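Local coordinates for protein LAIR1 ecotodomain from MGD21 antibody (Homo sapiens, PDB 7JZK) that forms the immunoglobulin-like ectodomain of LAIR1, carried as an insertion in an antibody, and binds the V2 domain of a Plasmodium RIFIN, at residues 22-27 with 93-98. Numbering follows the deposited sequence.
Sequences VTFVCR and LELVVK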
loop_
_atom_site.group_PDB
_atom_site.type_symbol
_atom_site.label_atom_id
_atom_site.label_comp_id
_atom_site.label_asym_id
_atom_site.label_seq_id
_atom_site.Cartn_x
_atom_site.Cartn_y
_atom_site.Cartn_z
ATOM N N VAL A 22 1.924 -1.557 -21.805
ATOM C CA VAL A 22 1.099 -2.745 -21.597
ATOM C C VAL A 22 -0.093 -2.342 -20.745
ATOM O O VAL A 22 -0.010 -1.407 -19.953
ATOM C CB VAL A 22 1.897 -3.898 -20.939
ATOM C CG1 VAL A 22 2.190 -3.596 -19.483
ATOM C CG2 VAL A 22 1.128 -5.212 -21.033
ATOM N N THR A 23 -1.232 -3.008 -20.950
ATOM C CA THR A 23 -2.417 -2.750 -20.139
ATOM C C THR A 23 -3.020 -4.056 -19.633
ATOM O O THR A 23 -3.349 -4.947 -20.427
ATOM C CB THR A 23 -3.476 -1.967 -20.920
ATOM O OG1 THR A 23 -2.848 -0.888 -21.626
ATOM C CG2 THR A 23 -4.513 -1.399 -19.955
ATOM N N PHE A 24 -3.196 -4.151 -18.317
ATOM C CA PHE A 24 -3.881 -5.275 -17.700
ATOM C C PHE A 24 -5.349 -4.919 -17.583
ATOM O O PHE A 24 -5.695 -3.885 -17.005
ATOM C CB PHE A 24 -3.300 -5.575 -16.314
ATOM C CG PHE A 24 -1.864 -5.981 -16.344
ATOM C CD1 PHE A 24 -0.870 -5.058 -16.115
ATOM C CD2 PHE A 24 -1.511 -7.275 -16.657
ATOM C CE1 PHE A 24 0.454 -5.416 -16.171
ATOM C CE2 PHE A 24 -0.192 -7.650 -16.703
ATOM C CZ PHE A 24 0.797 -6.713 -16.468
ATOM N N VAL A 25 -6.201 -5.793 -18.109
ATOM C CA VAL A 25 -7.652 -5.633 -18.113
ATOM C C VAL A 25 -8.237 -6.679 -17.179
ATOM O O VAL A 25 -8.043 -7.888 -17.378
ATOM C CB VAL A 25 -8.243 -5.770 -19.526
ATOM C CG1 VAL A 25 -9.732 -5.437 -19.514
ATOM C CG2 VAL A 25 -7.486 -4.883 -20.519
ATOM N N CYS A 26 -8.903 -6.202 -16.137
ATOM C CA CYS A 26 -9.557 -7.033 -15.145
ATOM C C CYS A 26 -11.055 -7.016 -15.403
ATOM O O CYS A 26 -11.657 -5.940 -15.507
ATOM C CB CYS A 26 -9.258 -6.513 -13.743
ATOM S SG CYS A 26 -7.556 -6.666 -13.265
ATOM N N ARG A 27 -11.650 -8.195 -15.532
ATOM C CA ARG A 27 -13.072 -8.306 -15.826
ATOM C C ARG A 27 -13.779 -9.103 -14.750
ATOM O O ARG A 27 -13.283 -10.144 -14.304
ATOM C CB ARG A 27 -13.319 -8.917 -17.193
ATOM C CG ARG A 27 -13.131 -7.898 -18.295
ATOM C CD ARG A 27 -13.594 -8.428 -19.622
ATOM N NE ARG A 27 -12.674 -8.104 -20.715
ATOM C CZ ARG A 27 -11.468 -8.636 -20.897
ATOM N NH1 ARG A 27 -10.734 -8.259 -21.939
ATOM N NH2 ARG A 27 -10.978 -9.529 -20.041
ATOM N N LEU A 93 -1.073 -14.147 -14.232
ATOM C CA LEU A 93 -0.675 -13.861 -15.598
ATOM C C LEU A 93 0.785 -13.430 -15.550
ATOM O O LEU A 93 1.136 -12.555 -14.748
ATOM C CB LEU A 93 -1.522 -12.715 -16.150
ATOM C CG LEU A 93 -1.565 -12.386 -17.634
ATOM C CD1 LEU A 93 -2.426 -13.401 -18.346
ATOM C CD2 LEU A 93 -2.096 -10.978 -17.848
ATOM N N GLU A 94 1.644 -14.041 -16.378
ATOM C CA GLU A 94 3.063 -13.695 -16.403
ATOM C C GLU A 94 3.333 -12.667 -17.496
ATOM O O GLU A 94 3.056 -12.912 -18.670
ATOM C CB GLU A 94 3.960 -14.905 -16.640
ATOM C CG GLU A 94 5.466 -14.600 -16.465
ATOM C CD GLU A 94 6.343 -15.797 -16.789
ATOM O OE1 GLU A 94 7.311 -16.060 -16.059
ATOM O OE2 GLU A 94 6.049 -16.503 -17.774
ATOM N N LEU A 95 3.911 -11.537 -17.113
ATOM C CA LEU A 95 4.341 -10.511 -18.045
ATOM C C LEU A 95 5.817 -10.728 -18.331
ATOM O O LEU A 95 6.632 -10.784 -17.403
ATOM C CB LEU A 95 4.110 -9.111 -17.475
ATOM C CG LEU A 95 4.865 -8.001 -18.210
ATOM C CD1 LEU A 95 4.264 -7.801 -19.587
ATOM C CD2 LEU A 95 4.849 -6.707 -17.426
ATOM N N VAL A 96 6.149 -10.862 -19.606
ATOM C CA VAL A 96 7.519 -11.032 -20.052
ATOM C C VAL A 96 7.910 -9.754 -20.765
ATOM O O VAL A 96 7.160 -9.265 -21.618
ATOM C CB VAL A 96 7.660 -12.259 -20.968
ATOM C CG1 VAL A 96 9.110 -12.410 -21.441
ATOM C CG2 VAL A 96 7.209 -13.500 -20.221
ATOM N N VAL A 97 9.034 -9.163 -20.352
ATOM C CA VAL A 97 9.606 -7.975 -20.983
ATOM C C VAL A 97 10.897 -8.386 -21.680
ATOM O O VAL A 97 11.728 -9.101 -21.102
ATOM C CB VAL A 97 9.854 -6.845 -19.966
ATOM C CG1 VAL A 97 10.628 -7.366 -18.792
ATOM C CG2 VAL A 97 10.631 -5.692 -20.603
ATOM N N LYS A 98 11.064 -7.947 -22.921
ATOM C CA LYS A 98 12.231 -8.333 -23.703
ATOM C C LYS A 98 13.015 -7.099 -24.110
ATOM O O LYS A 98 14.218 -7.050 -23.897
ATOM C CB LYS A 98 11.811 -9.132 -24.943
ATOM C CG LYS A 98 12.797 -10.230 -25.370
ATOM C CD LYS A 98 14.247 -9.737 -25.541
ATOM C CE LYS A 98 15.162 -10.854 -26.043
ATOM N NZ LYS A 98 16.574 -10.707 -25.563
#
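Leu93 reaches the Phe24 ring at its edge, with CD2 lying in the ring plane, 3.9 Å from Phe24 CD2. Phe24 CE2 is almost as near to the same methyl. With CG of Leu93 anti to the backbone N (chi1 -166°) and chi2 at 76°, CD2 is the methyl that meets the ring. Ile8 of strand 7-11 touches both Leu93 and Phe24.

The CB of Glu94 points away from strand 22-27, in keeping with the alternation of a strand. Leu95 is the next residue to point inward, and its two methyls have separate partners. Leu95 CD2 sits 4.2 Å from Phe24 CZ, near the ring plane, and the two side chains cross at about a right angle. The Phe24 ring is thus met along its edge by both leucines.

This is the core of an immunoglobulin beta sandwich. Strands 22-27 and 93-97 belong to different sheets, run antiparallel (177° between their N-to-C directions) and lie 10.5 Å apart at their axes. At that spacing the sheets meet through apolar side chains. In the same core, Cys26 is joined to Cys78 by a disulfide and Phe76 meets the Phe24 ring.

The other methyl of Leu95, CD1, packs 4.3 Å from Val22 CG2. Ile16 of strand 15-16 touches both Val22 and Leu95.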